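Local coordinates for geranyltranstransferase (Legionella pneumophila subsp. pneumophila, PDB 3LOM), which probably catalyses the chain-elongating condensation of isoprenoid diphosphates to farnesyl diphosphate, and perhaps geranylgeranyl diphosphate, as a magnesium-dependent trans-prenyltransferase, at residues K51-Y59 and L72-H83; Q143-A154 and L192-A203. All coordinates share one frame; numbering follows the deposited sequence.

Contact 1. Residues K51-Y59 and L72-H83; sequences KRIRPILVY and LDIIAAALELTH. With PO4 (phosphate ion), chain C.
Arg54 lays its guanidinium flat over one face of the His83 ring, the two planes 12° apart and their centres 3.6 Å from each other. The stack puts NH2 over the rim of the imidazole near NE2, and the same NH2 donates to O4 of a phosphate ion at 2.8 Å. Ile53 N gives the ion a straighter bond, to O3 (162°), while one of the two modelled conformers of Arg52 places NH1 for a weak and doubtful bond to O2. Water 1 ties the cluster together: it accepts from Arg54 NH2 and donates to phosphate O3 and to Glu80 OE1.

These groups sit at one end of two nearly antiparallel helices, 53-59 and 72-83, in the all-helical isoprenoid synthase fold. The phosphate, probably from the crystallisation liquor, lies in a basic site consistent with diphosphate binding in this family.

Between the helices the packing is apolar. Val58 is a knob in a hole formed by Leu72, Ile75, Ala76 and Leu79; with CG1 anti to the backbone N (chi1 167°), CG2 is turned to Leu79 CD1, a tight 3.5 Å. Pro55 CB meets Ala76 CB at 3.7 Å, and its CG rests on Glu80 CG.

At the other end Tyr59 OH donates to the anti lone pair of Asp73 OD1 at 2.6 Å, the carboxylate turned steeply against the ring. Arg19 of helix 5-28 forms a salt bridge with that same oxygen, and water 2 links Tyr59 OH to Asp73 O.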
loop_
_atom_site.group_PDB
_atom_site.type_symbol
_atom_site.label_atom_id
_atom_site.label_comp_id
_atom_site.label_asym_id
_atom_site.label_seq_id
_atom_site.Cartn_x
_atom_site.Cartn_y
_atom_site.Cartn_z
ATOM N N LYS A 51 -5.374 21.432 11.758
ATOM C CA LYS A 51 -5.389 20.095 12.362
ATOM C C LYS A 51 -5.912 18.987 11.437
ATOM O O LYS A 51 -6.713 19.232 10.531
ATOM C CB LYS A 51 -6.108 20.075 13.730
ATOM C CG LYS A 51 -6.870 21.346 14.134
ATOM C CD LYS A 51 -6.000 22.283 14.984
ATOM C CE LYS A 51 -6.831 23.321 15.729
ATOM N NZ LYS A 51 -7.510 22.743 16.927
ATOM N N ARG A 52 -5.415 17.776 11.677
ATOM C CA ARG A 52 -5.804 16.586 10.922
ATOM C C ARG A 52 -6.784 15.759 11.764
ATOM O O ARG A 52 -6.410 15.222 12.812
ATOM C CB ARG A 52 -4.573 15.737 10.574
ATOM C CG ARG A 52 -3.229 16.480 10.530
ATOM C CD ARG A 52 -2.838 16.918 9.120
ATOM N NE ARG A 52 -3.198 18.305 8.838
ATOM C CZ ARG A 52 -4.208 18.669 8.056
ATOM N NH1 ARG A 52 -4.961 17.745 7.470
ATOM N NH2 ARG A 52 -4.460 19.955 7.856
ATOM N N ILE A 53 -8.031 15.659 11.298
ATOM C CA ILE A 53 -9.131 15.055 12.075
ATOM C C ILE A 53 -8.988 13.571 12.475
ATOM O O ILE A 53 -9.308 13.209 13.611
ATOM C CB ILE A 53 -10.542 15.388 11.453
ATOM C CG1 ILE A 53 -11.681 15.076 12.431
ATOM C CG2 ILE A 53 -10.753 14.710 10.095
ATOM C CD1 ILE A 53 -11.651 15.907 13.702
ATOM N N ARG A 54 -8.477 12.733 11.574
ATOM C CA ARG A 54 -8.340 11.293 11.851
ATOM C C ARG A 54 -7.437 10.905 13.048
ATOM O O ARG A 54 -7.867 10.084 13.866
ATOM C CB ARG A 54 -7.997 10.493 10.581
ATOM C CG ARG A 54 -9.146 10.404 9.591
ATOM C CD ARG A 54 -8.652 10.330 8.155
ATOM N NE ARG A 54 -9.735 10.503 7.186
ATOM C CZ ARG A 54 -10.177 11.678 6.740
ATOM N NH1 ARG A 54 -11.170 11.723 5.857
ATOM N NH2 ARG A 54 -9.636 12.810 7.172
ATOM N N PRO A 55 -6.207 11.479 13.167
ATOM C CA PRO A 55 -5.416 11.191 14.373
ATOM C C PRO A 55 -6.065 11.608 15.687
ATOM O O PRO A 55 -5.949 10.886 16.668
ATOM C CB PRO A 55 -4.146 12.020 14.164
ATOM C CG PRO A 55 -3.991 12.066 12.747
ATOM C CD PRO A 55 -5.376 12.186 12.174
ATOM N N ILE A 56 -6.731 12.760 15.691
ATOM C CA ILE A 56 -7.436 13.260 16.867
ATOM C C ILE A 56 -8.538 12.293 17.315
ATOM O O ILE A 56 -8.644 11.978 18.505
ATOM C CB ILE A 56 -8.032 14.670 16.620
ATOM C CG1 ILE A 56 -6.927 15.655 16.212
ATOM C CG2 ILE A 56 -8.761 15.177 17.868
ATOM C CD1 ILE A 56 -7.437 16.949 15.577
ATOM N N LEU A 57 -9.328 11.811 16.354
ATOM C CA LEU A 57 -10.396 10.841 16.622
ATOM C C LEU A 57 -9.845 9.559 17.215
ATOM O O LEU A 57 -10.426 9.021 18.148
ATOM C CB LEU A 57 -11.199 10.533 15.355
ATOM C CG LEU A 57 -12.042 11.667 14.773
ATOM C CD1 LEU A 57 -12.455 11.338 13.344
ATOM C CD2 LEU A 57 -13.254 11.981 15.648
ATOM N N VAL A 58 -8.717 9.092 16.679
ATOM C CA VAL A 58 -7.954 7.985 17.269
ATOM C C VAL A 58 -7.563 8.239 18.733
ATOM O O VAL A 58 -7.728 7.359 19.582
ATOM C CB VAL A 58 -6.700 7.670 16.417
ATOM C CG1 VAL A 58 -5.714 6.763 17.151
ATOM C CG2 VAL A 58 -7.120 7.031 15.133
ATOM N N TYR A 59 -7.070 9.444 19.020
ATOM C CA TYR A 59 -6.656 9.804 20.378
ATOM C C TYR A 59 -7.833 9.876 21.334
ATOM O O TYR A 59 -7.766 9.345 22.435
ATOM C CB TYR A 59 -5.885 11.129 20.393
ATOM C CG TYR A 59 -4.458 11.013 19.894
ATOM C CD1 TYR A 59 -3.581 10.080 20.448
ATOM C CD2 TYR A 59 -3.979 11.849 18.886
ATOM C CE1 TYR A 59 -2.270 9.969 20.000
ATOM C CE2 TYR A 59 -2.668 11.745 18.430
ATOM C CZ TYR A 59 -1.822 10.804 18.993
ATOM O OH TYR A 59 -0.525 10.696 18.551
ATOM N N LEU A 72 -1.658 4.500 20.568
ATOM C CA LEU A 72 -2.434 5.522 19.878
ATOM C C LEU A 72 -1.628 6.362 18.890
ATOM O O LEU A 72 -2.123 6.671 17.806
ATOM C CB LEU A 72 -3.142 6.426 20.891
ATOM C CG LEU A 72 -4.288 5.752 21.652
ATOM C CD1 LEU A 72 -4.930 6.712 22.645
ATOM C CD2 LEU A 72 -5.318 5.222 20.661
ATOM N N ASP A 73 -0.396 6.715 19.266
ATOM C CA ASP A 73 0.537 7.427 18.383
ATOM C C ASP A 73 0.743 6.688 17.070
ATOM O O ASP A 73 0.688 7.292 15.995
ATOM C CB ASP A 73 1.904 7.607 19.059
ATOM C CG ASP A 73 1.866 8.569 20.231
ATOM O OD1 ASP A 73 1.128 9.576 20.164
ATOM O OD2 ASP A 73 2.589 8.320 21.220
ATOM N N ILE A 74 0.971 5.382 17.186
ATOM C CA ILE A 74 1.253 4.498 16.060
ATOM C C ILE A 74 0.046 4.365 15.136
ATOM O O ILE A 74 0.183 4.522 13.915
ATOM C CB ILE A 74 1.697 3.101 16.555
ATOM C CG1 ILE A 74 2.938 3.230 17.441
ATOM C CG2 ILE A 74 1.961 2.162 15.382
ATOM C CD1 ILE A 74 3.125 2.094 18.426
ATOM N N ILE A 75 -1.124 4.101 15.726
ATOM C CA ILE A 75 -2.368 3.917 14.965
ATOM C C ILE A 75 -2.733 5.179 14.191
ATOM O O ILE A 75 -3.041 5.106 12.997
ATOM C CB ILE A 75 -3.559 3.439 15.861
ATOM C CG1 ILE A 75 -3.248 2.067 16.477
ATOM C CG2 ILE A 75 -4.869 3.381 15.048
ATOM C CD1 ILE A 75 -4.322 1.524 17.417
ATOM N N ALA A 76 -2.648 6.324 14.869
ATOM C CA ALA A 76 -2.903 7.639 14.277
ATOM C C ALA A 76 -1.913 8.040 13.173
ATOM O O ALA A 76 -2.276 8.768 12.245
ATOM C CB ALA A 76 -2.912 8.695 15.365
ATOM N N ALA A 77 -0.670 7.577 13.286
ATOM C CA ALA A 77 0.350 7.854 12.282
ATOM C C ALA A 77 0.034 7.086 11.009
ATOM O O ALA A 77 0.044 7.655 9.915
ATOM C CB ALA A 77 1.738 7.479 12.798
ATOM N N ALA A 78 -0.253 5.795 11.177
ATOM C CA ALA A 78 -0.649 4.910 10.083
ATOM C C ALA A 78 -1.895 5.397 9.356
ATOM O O ALA A 78 -1.963 5.347 8.128
ATOM C CB ALA A 78 -0.859 3.522 10.602
ATOM N N LEU A 79 -2.868 5.894 10.112
ATOM C CA LEU A 79 -4.061 6.483 9.518
ATOM C C LEU A 79 -3.816 7.742 8.725
ATOM O O LEU A 79 -4.398 7.907 7.650
ATOM C CB LEU A 79 -5.096 6.790 10.579
ATOM C CG LEU A 79 -6.334 5.923 10.507
ATOM C CD1 LEU A 79 -6.988 6.061 11.821
ATOM C CD2 LEU A 79 -7.280 6.342 9.388
ATOM N N GLU A 80 -2.993 8.644 9.262
ATOM C CA GLU A 80 -2.657 9.868 8.543
ATOM C C GLU A 80 -1.838 9.590 7.307
ATOM O O GLU A 80 -2.072 10.213 6.281
ATOM C CB GLU A 80 -1.940 10.894 9.415
ATOM C CG GLU A 80 -2.704 12.205 9.580
ATOM C CD GLU A 80 -3.348 12.723 8.307
ATOM O OE1 GLU A 80 -4.599 12.778 8.253
ATOM O OE2 GLU A 80 -2.611 13.077 7.366
ATOM N N LEU A 81 -0.894 8.652 7.410
ATOM C CA LEU A 81 -0.095 8.222 6.260
ATOM C C LEU A 81 -0.971 7.673 5.131
ATOM O O LEU A 81 -0.773 8.038 3.965
ATOM C CB LEU A 81 0.963 7.187 6.671
ATOM C CG LEU A 81 2.244 7.679 7.357
ATOM C CD1 LEU A 81 2.941 6.526 8.055
ATOM C CD2 LEU A 81 3.180 8.339 6.363
ATOM N N THR A 82 -1.943 6.822 5.485
ATOM C CA THR A 82 -2.917 6.288 4.512
ATOM C C THR A 82 -3.768 7.414 3.915
ATOM O O THR A 82 -3.843 7.547 2.701
ATOM C CB THR A 82 -3.816 5.162 5.108
ATOM O OG1 THR A 82 -2.993 4.104 5.625
ATOM C CG2 THR A 82 -4.744 4.580 4.032
ATOM N N HIS A 83 -4.360 8.246 4.768
ATOM C CA HIS A 83 -5.150 9.392 4.307
ATOM C C HIS A 83 -4.346 10.299 3.380
ATOM O O HIS A 83 -4.832 10.670 2.308
ATOM C CB HIS A 83 -5.690 10.187 5.499
ATOM C CG HIS A 83 -6.483 11.402 5.120
ATOM N ND1 HIS A 83 -7.564 11.352 4.265
ATOM C CD2 HIS A 83 -6.364 12.695 5.500
ATOM C CE1 HIS A 83 -8.072 12.564 4.129
ATOM N NE2 HIS A 83 -7.363 13.399 4.867
HETATM P P PO4 C . -8.637 16.622 6.980
HETATM O O1 PO4 C . -9.434 17.903 6.982
HETATM O O2 PO4 C . -7.423 16.785 6.092
HETATM O O3 PO4 C . -8.194 16.296 8.388
HETATM O O4 PO4 C . -9.516 15.512 6.453
HETATM O O HOH W 1 -7.246 13.665 8.632
HETATM O O HOH W 2 0.326 10.296 16.083
#

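Contact 2. Residues Q143-A154 and L192-A203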
loop_
_atom_site.group_PDB
_atom_site.type_symbol
_atom_site.label_atom_id
_atom_site.label_comp_id
_atom_site.label_asym_id
_atom_site.label_seq_id
_atom_site.Cartn_x
_atom_site.Cartn_y
_atom_site.Cartn_z
ATOM N N GLN A 143 -3.422 -9.175 17.734
ATOM C CA GLN A 143 -4.031 -7.851 17.670
ATOM C C GLN A 143 -3.382 -6.977 16.597
ATOM O O GLN A 143 -4.080 -6.246 15.901
ATOM C CB GLN A 143 -3.977 -7.157 19.032
ATOM C CG GLN A 143 -4.859 -7.805 20.098
ATOM C CD GLN A 143 -4.986 -6.969 21.366
ATOM O OE1 GLN A 143 -4.041 -6.297 21.787
ATOM N NE2 GLN A 143 -6.158 -7.019 21.986
ATOM N N VAL A 144 -2.059 -7.078 16.464
ATOM C CA VAL A 144 -1.298 -6.375 15.426
ATOM C C VAL A 144 -1.852 -6.698 14.027
ATOM O O VAL A 144 -2.115 -5.790 13.227
ATOM C CB VAL A 144 0.224 -6.708 15.513
ATOM C CG1 VAL A 144 1.006 -6.083 14.346
ATOM C CG2 VAL A 144 0.796 -6.252 16.855
ATOM N N VAL A 145 -2.059 -7.990 13.774
ATOM C CA VAL A 145 -2.664 -8.488 12.541
ATOM C C VAL A 145 -4.079 -7.924 12.310
ATOM O O VAL A 145 -4.364 -7.377 11.240
ATOM C CB VAL A 145 -2.638 -10.036 12.515
ATOM C CG1 VAL A 145 -3.465 -10.599 11.365
ATOM C CG2 VAL A 145 -1.202 -10.525 12.417
ATOM N N ALA A 146 -4.935 -8.008 13.326
ATOM C CA ALA A 146 -6.320 -7.533 13.210
ATOM C C ALA A 146 -6.436 -6.019 13.040
ATOM O O ALA A 146 -7.332 -5.554 12.337
ATOM C CB ALA A 146 -7.174 -8.014 14.393
ATOM N N ILE A 147 -5.535 -5.270 13.681
ATOM C CA ILE A 147 -5.453 -3.807 13.544
ATOM C C ILE A 147 -5.092 -3.413 12.103
ATOM O O ILE A 147 -5.692 -2.498 11.523
ATOM C CB ILE A 147 -4.436 -3.196 14.562
ATOM C CG1 ILE A 147 -5.057 -3.133 15.961
ATOM C CG2 ILE A 147 -3.962 -1.788 14.139
ATOM C CD1 ILE A 147 -4.049 -3.069 17.081
ATOM N N THR A 148 -4.133 -4.134 11.528
ATOM C CA THR A 148 -3.645 -3.852 10.180
ATOM C C THR A 148 -4.686 -4.280 9.136
ATOM O O THR A 148 -4.824 -3.632 8.090
ATOM C CB THR A 148 -2.272 -4.520 9.930
ATOM O OG1 THR A 148 -1.431 -4.324 11.073
ATOM C CG2 THR A 148 -1.582 -3.929 8.702
ATOM N N GLN A 149 -5.424 -5.349 9.451
ATOM C CA GLN A 149 -6.562 -5.823 8.651
ATOM C C GLN A 149 -7.609 -4.735 8.460
ATOM O O GLN A 149 -8.051 -4.492 7.338
ATOM C CB GLN A 149 -7.208 -7.041 9.318
ATOM C CG GLN A 149 -8.016 -7.936 8.385
ATOM C CD GLN A 149 -7.231 -9.146 7.908
ATOM O OE1 GLN A 149 -6.764 -9.185 6.769
ATOM N NE2 GLN A 149 -7.080 -10.140 8.780
ATOM N N VAL A 150 -7.986 -4.074 9.551
ATOM C CA VAL A 150 -8.961 -2.980 9.509
ATOM C C VAL A 150 -8.598 -1.865 8.504
ATOM O O VAL A 150 -9.445 -1.455 7.707
ATOM C CB VAL A 150 -9.199 -2.385 10.917
ATOM C CG1 VAL A 150 -10.130 -1.181 10.851
ATOM C CG2 VAL A 150 -9.769 -3.446 11.869
ATOM N N LEU A 151 -7.342 -1.406 8.536
ATOM C CA LEU A 151 -6.875 -0.311 7.677
ATOM C C LEU A 151 -6.825 -0.715 6.212
ATOM O O LEU A 151 -7.251 0.028 5.331
ATOM C CB LEU A 151 -5.480 0.167 8.116
ATOM C CG LEU A 151 -4.847 1.373 7.404
ATOM C CD1 LEU A 151 -5.643 2.655 7.628
ATOM C CD2 LEU A 151 -3.422 1.566 7.882
ATOM N N VAL A 152 -6.296 -1.904 5.975
ATOM C CA VAL A 152 -6.099 -2.436 4.648
ATOM C C VAL A 152 -7.428 -2.870 3.957
ATOM O O VAL A 152 -7.560 -2.761 2.729
ATOM C CB VAL A 152 -4.987 -3.520 4.724
ATOM C CG1 VAL A 152 -5.337 -4.761 3.985
ATOM C CG2 VAL A 152 -3.661 -2.938 4.227
ATOM N N ASN A 153 -8.416 -3.305 4.747
ATOM C CA ASN A 153 -9.767 -3.569 4.230
ATOM C C ASN A 153 -10.471 -2.267 3.865
ATOM O O ASN A 153 -11.178 -2.204 2.860
ATOM C CB ASN A 153 -10.637 -4.349 5.237
ATOM C CG ASN A 153 -10.236 -5.821 5.372
ATOM O OD1 ASN A 153 -10.692 -6.511 6.285
ATOM N ND2 ASN A 153 -9.393 -6.304 4.470
ATOM N N ALA A 154 -10.271 -1.229 4.677
ATOM C CA ALA A 154 -10.963 0.041 4.458
ATOM C C ALA A 154 -10.334 0.841 3.318
ATOM O O ALA A 154 -11.018 1.621 2.650
ATOM C CB ALA A 154 -10.996 0.872 5.740
ATOM N N LEU A 192 -12.724 4.656 6.112
ATOM C CA LEU A 192 -11.451 5.084 6.699
ATOM C C LEU A 192 -11.673 5.820 8.019
ATOM O O LEU A 192 -10.966 5.565 8.985
ATOM C CB LEU A 192 -10.620 5.933 5.726
ATOM C CG LEU A 192 -9.123 6.028 6.053
ATOM C CD1 LEU A 192 -8.436 4.672 5.864
ATOM C CD2 LEU A 192 -8.428 7.116 5.231
ATOM N N ILE A 193 -12.654 6.722 8.048
ATOM C CA ILE A 193 -13.099 7.369 9.291
ATOM C C ILE A 193 -13.559 6.348 10.341
ATOM O O ILE A 193 -13.218 6.471 11.524
ATOM C CB ILE A 193 -14.176 8.438 9.018
ATOM C CG1 ILE A 193 -13.520 9.649 8.345
ATOM C CG2 ILE A 193 -14.875 8.862 10.307
ATOM C CD1 ILE A 193 -14.464 10.551 7.581
ATOM N N LEU A 194 -14.290 5.329 9.889
ATOM C CA LEU A 194 -14.735 4.229 10.745
ATOM C C LEU A 194 -13.551 3.428 11.289
ATOM O O LEU A 194 -13.571 2.989 12.445
ATOM C CB LEU A 194 -15.680 3.310 9.965
ATOM C CG LEU A 194 -16.859 2.617 10.648
ATOM C CD1 LEU A 194 -17.645 3.577 11.538
ATOM C CD2 LEU A 194 -17.767 2.002 9.581
ATOM N N ALA A 195 -12.520 3.260 10.456
ATOM C CA ALA A 195 -11.277 2.587 10.854
ATOM C C ALA A 195 -10.566 3.202 12.080
ATOM O O ALA A 195 -9.882 2.484 12.805
ATOM C CB ALA A 195 -10.326 2.484 9.677
ATOM N N CYS A 196 -10.746 4.507 12.315
ATOM C CA CYS A 196 -10.199 5.179 13.507
ATOM C C CYS A 196 -10.701 4.529 14.781
ATOM O O CYS A 196 -9.934 4.256 15.702
ATOM C CB CYS A 196 -10.585 6.660 13.547
ATOM S SG CYS A 196 -10.064 7.629 12.133
ATOM N N PHE A 197 -12.003 4.271 14.801
ATOM C CA PHE A 197 -12.668 3.671 15.937
ATOM C C PHE A 197 -12.424 2.164 15.962
ATOM O O PHE A 197 -12.189 1.590 17.025
ATOM C CB PHE A 197 -14.154 4.026 15.898
ATOM C CG PHE A 197 -14.412 5.501 15.729
ATOM C CD1 PHE A 197 -14.476 6.338 16.834
ATOM C CD2 PHE A 197 -14.569 6.058 14.461
ATOM C CE1 PHE A 197 -14.699 7.704 16.681
ATOM C CE2 PHE A 197 -14.781 7.419 14.297
ATOM C CZ PHE A 197 -14.853 8.245 15.408
ATOM N N GLU A 198 -12.426 1.539 14.790
ATOM C CA GLU A 198 -12.251 0.085 14.695
ATOM C C GLU A 198 -10.838 -0.408 15.016
ATOM O O GLU A 198 -10.684 -1.468 15.629
ATOM C CB GLU A 198 -12.692 -0.441 13.323
ATOM C CG GLU A 198 -14.185 -0.322 13.029
ATOM C CD GLU A 198 -15.028 -1.435 13.644
ATOM O OE1 GLU A 198 -14.470 -2.410 14.201
ATOM O OE2 GLU A 198 -16.268 -1.332 13.556
ATOM N N MET A 199 -9.816 0.344 14.597
ATOM C CA MET A 199 -8.423 0.007 14.945
ATOM C C MET A 199 -8.171 0.187 16.450
ATOM O O MET A 199 -7.443 -0.598 17.057
ATOM C CB MET A 199 -7.414 0.813 14.115
ATOM C CG MET A 199 -7.153 0.254 12.713
ATOM S SD MET A 199 -6.005 1.210 11.684
ATOM C CE MET A 199 -6.928 2.657 11.582
ATOM N N VAL A 200 -8.799 1.212 17.032
ATOM C CA VAL A 200 -8.772 1.464 18.473
ATOM C C VAL A 200 -9.436 0.312 19.247
ATOM O O VAL A 200 -8.914 -0.134 20.274
ATOM C CB VAL A 200 -9.389 2.872 18.802
ATOM C CG1 VAL A 200 -9.988 2.937 20.200
ATOM C CG2 VAL A 200 -8.341 3.969 18.635
ATOM N N LEU A 201 -10.557 -0.192 18.722
ATOM C CA LEU A 201 -11.288 -1.316 19.325
ATOM C C LEU A 201 -10.527 -2.639 19.276
ATOM O O LEU A 201 -10.652 -3.460 20.185
ATOM C CB LEU A 201 -12.664 -1.484 18.676
ATOM C CG LEU A 201 -13.739 -0.492 19.127
ATOM C CD1 LEU A 201 -14.896 -0.483 18.143
ATOM C CD2 LEU A 201 -14.227 -0.782 20.553
ATOM N N ALA A 202 -9.728 -2.834 18.231
ATOM C CA ALA A 202 -8.955 -4.064 18.075
ATOM C C ALA A 202 -7.721 -4.124 18.989
ATOM O O ALA A 202 -6.995 -5.122 18.993
ATOM C CB ALA A 202 -8.571 -4.273 16.612
ATOM N N ALA A 203 -7.498 -3.062 19.765
ATOM C CA ALA A 203 -6.434 -3.032 20.773
ATOM C C ALA A 203 -6.801 -3.779 22.061
ATOM O O ALA A 203 -5.915 -4.152 22.834
ATOM C CB ALA A 203 -6.045 -1.606 21.090
#
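Met199 reaches across to Ile147, Val150 and Leu151, its side chain lying between helices 143-154 and 192-201 of the all-helical isoprenoid synthase fold, which run almost antiparallel (170°) with axes 8.8 Å apart at closest approach. Its CG sits 3.3 Å from Ile147 O and 3.8 Å from Val150 CB. From there the chain runs straight to SD (chi2 178°), which lies against Leu151 CB, and then bends at chi3, bringing CE near Leu151 CD1.

Branched and small apolar side chains fill in on both sides of this methionine along the helices. Val150 CG1 touches Ala195 CB and the CB of Glu198, whose carboxylate is turned to a salt bridge with Arg216. Ile147 CG1 packs on Ala202 CB at 3.8 Å. Further along, Leu151 CD1 meets Leu192 CD1 at 3.9 Å, and Ala154 CB lies near Ala195 CB. On another side of helix 143-154, Val145, Gln149, Val152 and Asn153 pack on the second subunit, so the helix joins the subunit core to the dimer interface.

Past the end of helix 192-201, the extended side chain of Gln143 runs by the backbone, its CG 3.6 Å from Ala202 O.

Overall arrangement
From the N terminus, the chain passes helix 5-28, which lies against both segments of contact 1, before contact 1 closes a short loop: after helix 53-64 the chain reverses, and helix 69-91 returns roughly antiparallel beside it. The chain then runs through helix 113-135 to helix 141-155, where contact 2 opens; a longer, mostly helical excursion brings helix 178-201 back to close it. The two contacts therefore follow in series and neither nest nor cross. Their centres are about 12 Å apart and they touch directly, Leu79 CD1 lying 3.4 Å from Met199 CE and Thr82 OG1 close to Leu151 CD2. Helix 69-91 thus joins the phosphate end of the bundle to helices 141-155 and 178-201.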